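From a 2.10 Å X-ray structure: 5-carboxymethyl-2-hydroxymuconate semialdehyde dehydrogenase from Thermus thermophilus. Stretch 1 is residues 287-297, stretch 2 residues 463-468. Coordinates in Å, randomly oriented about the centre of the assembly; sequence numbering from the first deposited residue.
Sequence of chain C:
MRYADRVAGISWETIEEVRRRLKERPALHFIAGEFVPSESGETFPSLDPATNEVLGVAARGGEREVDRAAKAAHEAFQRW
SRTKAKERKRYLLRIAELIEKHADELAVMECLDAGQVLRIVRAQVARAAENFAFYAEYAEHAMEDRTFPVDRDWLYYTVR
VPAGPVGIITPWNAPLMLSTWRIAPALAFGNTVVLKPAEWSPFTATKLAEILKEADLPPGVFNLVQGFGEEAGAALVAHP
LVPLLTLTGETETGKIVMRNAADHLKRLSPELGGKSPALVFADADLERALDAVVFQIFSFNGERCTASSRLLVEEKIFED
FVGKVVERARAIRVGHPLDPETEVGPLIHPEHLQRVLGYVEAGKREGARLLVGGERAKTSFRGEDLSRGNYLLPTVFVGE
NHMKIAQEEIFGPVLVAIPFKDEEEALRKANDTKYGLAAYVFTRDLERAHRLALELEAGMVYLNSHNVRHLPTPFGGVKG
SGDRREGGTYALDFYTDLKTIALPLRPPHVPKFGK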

# COMPACT_ATOMS: atom_id res chain seq x y z
N GLU C 287 34.68 -9.20 -16.46
CA GLU C 287 35.61 -8.38 -15.69
C GLU C 287 34.91 -7.95 -14.39
O GLU C 287 35.49 -8.03 -13.32
CB GLU C 287 36.03 -7.15 -16.49
CG GLU C 287 36.87 -7.48 -17.71
CD GLU C 287 38.09 -8.31 -17.36
OE1 GLU C 287 38.89 -7.87 -16.49
OE2 GLU C 287 38.26 -9.41 -17.94
N ARG C 288 33.66 -7.51 -14.51
CA ARG C 288 32.89 -7.09 -13.35
C ARG C 288 32.55 -8.32 -12.50
O ARG C 288 32.60 -8.28 -11.27
CB ARG C 288 31.59 -6.39 -13.78
CG ARG C 288 30.76 -5.86 -12.61
CD ARG C 288 29.29 -5.63 -12.99
NE ARG C 288 29.13 -4.72 -14.12
CZ ARG C 288 27.95 -4.31 -14.59
NH1 ARG C 288 26.82 -4.73 -14.02
NH2 ARG C 288 27.89 -3.48 -15.63
N ALA C 289 32.19 -9.41 -13.18
CA ALA C 289 31.84 -10.65 -12.48
C ALA C 289 33.03 -11.12 -11.63
O ALA C 289 32.84 -11.55 -10.50
CB ALA C 289 31.45 -11.73 -13.49
N LEU C 290 34.23 -11.02 -12.19
CA LEU C 290 35.44 -11.42 -11.46
C LEU C 290 35.62 -10.55 -10.22
O LEU C 290 35.82 -11.06 -9.12
CB LEU C 290 36.67 -11.30 -12.37
CG LEU C 290 38.02 -11.63 -11.72
CD1 LEU C 290 38.01 -13.06 -11.21
CD2 LEU C 290 39.15 -11.44 -12.74
N ASP C 291 35.54 -9.23 -10.39
CA ASP C 291 35.69 -8.33 -9.26
C ASP C 291 34.66 -8.65 -8.19
O ASP C 291 34.99 -8.74 -7.01
CB ASP C 291 35.51 -6.88 -9.70
CG ASP C 291 36.72 -6.32 -10.40
OD1 ASP C 291 36.59 -5.23 -10.99
OD2 ASP C 291 37.79 -6.96 -10.37
N ALA C 292 33.42 -8.83 -8.61
CA ALA C 292 32.32 -9.11 -7.70
C ALA C 292 32.44 -10.41 -6.90
O ALA C 292 32.33 -10.38 -5.67
CB ALA C 292 31.01 -9.10 -8.45
N VAL C 293 32.67 -11.53 -7.57
CA VAL C 293 32.77 -12.80 -6.85
C VAL C 293 34.00 -12.85 -5.95
O VAL C 293 33.95 -13.43 -4.86
CB VAL C 293 32.77 -14.03 -7.81
CG1 VAL C 293 31.55 -13.96 -8.74
CG2 VAL C 293 34.06 -14.07 -8.63
N VAL C 294 35.10 -12.24 -6.37
CA VAL C 294 36.28 -12.26 -5.51
C VAL C 294 35.97 -11.48 -4.23
O VAL C 294 36.26 -11.93 -3.12
CB VAL C 294 37.51 -11.64 -6.21
CG1 VAL C 294 38.65 -11.50 -5.21
CG2 VAL C 294 37.93 -12.52 -7.38
N PHE C 295 35.37 -10.30 -4.40
CA PHE C 295 35.03 -9.47 -3.25
C PHE C 295 33.96 -10.09 -2.37
O PHE C 295 34.08 -10.09 -1.15
CB PHE C 295 34.55 -8.09 -3.72
CG PHE C 295 33.82 -7.31 -2.65
CD1 PHE C 295 32.45 -7.50 -2.44
CD2 PHE C 295 34.50 -6.40 -1.85
CE1 PHE C 295 31.78 -6.80 -1.44
CE2 PHE C 295 33.83 -5.69 -0.84
CZ PHE C 295 32.48 -5.89 -0.64
N GLN C 296 32.91 -10.63 -2.99
CA GLN C 296 31.79 -11.20 -2.25
C GLN C 296 32.11 -12.41 -1.36
O GLN C 296 31.33 -12.74 -0.47
CB GLN C 296 30.64 -11.54 -3.22
CG GLN C 296 29.27 -11.54 -2.56
CD GLN C 296 28.98 -10.23 -1.83
OE1 GLN C 296 28.97 -9.16 -2.44
NE2 GLN C 296 28.77 -10.31 -0.52
N ILE C 297 33.23 -13.07 -1.60
CA ILE C 297 33.58 -14.21 -0.75
C ILE C 297 34.75 -13.88 0.18
O ILE C 297 34.74 -14.28 1.34
CB ILE C 297 33.92 -15.49 -1.57
CG1 ILE C 297 34.33 -16.63 -0.62
CG2 ILE C 297 35.08 -15.23 -2.51
CD1 ILE C 297 33.32 -16.92 0.48
N LEU C 463 21.60 -8.98 -9.35
CA LEU C 463 21.91 -9.21 -10.75
C LEU C 463 23.08 -8.33 -11.17
O LEU C 463 23.03 -7.11 -11.04
CB LEU C 463 20.69 -8.89 -11.62
CG LEU C 463 19.42 -9.70 -11.30
CD1 LEU C 463 18.29 -9.27 -12.23
CD2 LEU C 463 19.71 -11.19 -11.44
N ASN C 464 24.13 -8.98 -11.65
CA ASN C 464 25.33 -8.29 -12.12
C ASN C 464 26.00 -7.31 -11.17
O ASN C 464 26.45 -6.24 -11.57
CB ASN C 464 25.02 -7.59 -13.45
CG ASN C 464 24.64 -8.57 -14.53
OD1 ASN C 464 25.21 -9.66 -14.62
ND2 ASN C 464 23.68 -8.19 -15.38
N SER C 465 26.08 -7.70 -9.90
CA SER C 465 26.73 -6.85 -8.92
C SER C 465 26.96 -7.60 -7.63
O SER C 465 26.46 -8.71 -7.45
CB SER C 465 25.87 -5.62 -8.60
OG SER C 465 24.98 -5.90 -7.54
N HIS C 466 27.72 -6.98 -6.74
CA HIS C 466 28.00 -7.55 -5.44
C HIS C 466 26.83 -7.12 -4.54
O HIS C 466 25.86 -6.52 -5.01
CB HIS C 466 29.32 -7.01 -4.90
CG HIS C 466 29.39 -5.51 -4.87
ND1 HIS C 466 29.26 -4.74 -6.00
CD2 HIS C 466 29.54 -4.64 -3.84
CE1 HIS C 466 29.33 -3.46 -5.68
NE2 HIS C 466 29.50 -3.38 -4.37
N ASN C 467 26.94 -7.41 -3.25
CA ASN C 467 25.89 -7.07 -2.29
C ASN C 467 25.80 -5.56 -2.02
O ASN C 467 26.62 -5.01 -1.29
CB ASN C 467 26.17 -7.82 -0.98
CG ASN C 467 24.97 -7.88 -0.07
OD1 ASN C 467 24.52 -6.86 0.46
ND2 ASN C 467 24.43 -9.08 0.12
N VAL C 468 24.80 -4.91 -2.61
CA VAL C 468 24.59 -3.46 -2.43
C VAL C 468 23.18 -3.28 -1.88
O VAL C 468 22.21 -3.49 -2.59
CB VAL C 468 24.71 -2.69 -3.77
CG1 VAL C 468 24.56 -1.18 -3.52
CG2 VAL C 468 26.06 -2.98 -4.43

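How does a helix meet a segment with no regular structure of its own? Residues 287-297 are helical throughout; Arg288, Ala292 and Gln296 follow one another at intervals of four, with Phe295 three residues after Ala292, so all four point their CA-to-CB bonds toward the loop. The backbones come nearest at Ala292 and His466, CA to CA 5.1 Å; there the small methyl lies 4.3 Å from His466 N, measured from Ala292 CB.

Why is Arg288 extended? With chi1 and chi2 both t, its chain reaches out from the helix before chi3 turns to m, and Arg288 NH1 donates to Asn464 O at 2.9 Å. The carbonyl lies near the guanidinium plane, where the N-H bonds point, and the angle of 162° is nearly straight.

What does Gln296 do with its amide? Chi1 t and chi2 p bring Gln296 OE1 within 2.8 Å of Asn467 N, whose N-H it accepts at 163°. Both cross-stretch hydrogen bonds thus pair a helix side chain with loop backbone, one as donor, the other as acceptor.

How do the aromatic rings fit? Phe295 at chi1 t and His466 at chi1 p form an offset edge-to-face pair, planes at 82°, the histidine edge toward the phenylalanine face. Phe295 CE1 and His466 CD2 approach to 3.9 Å.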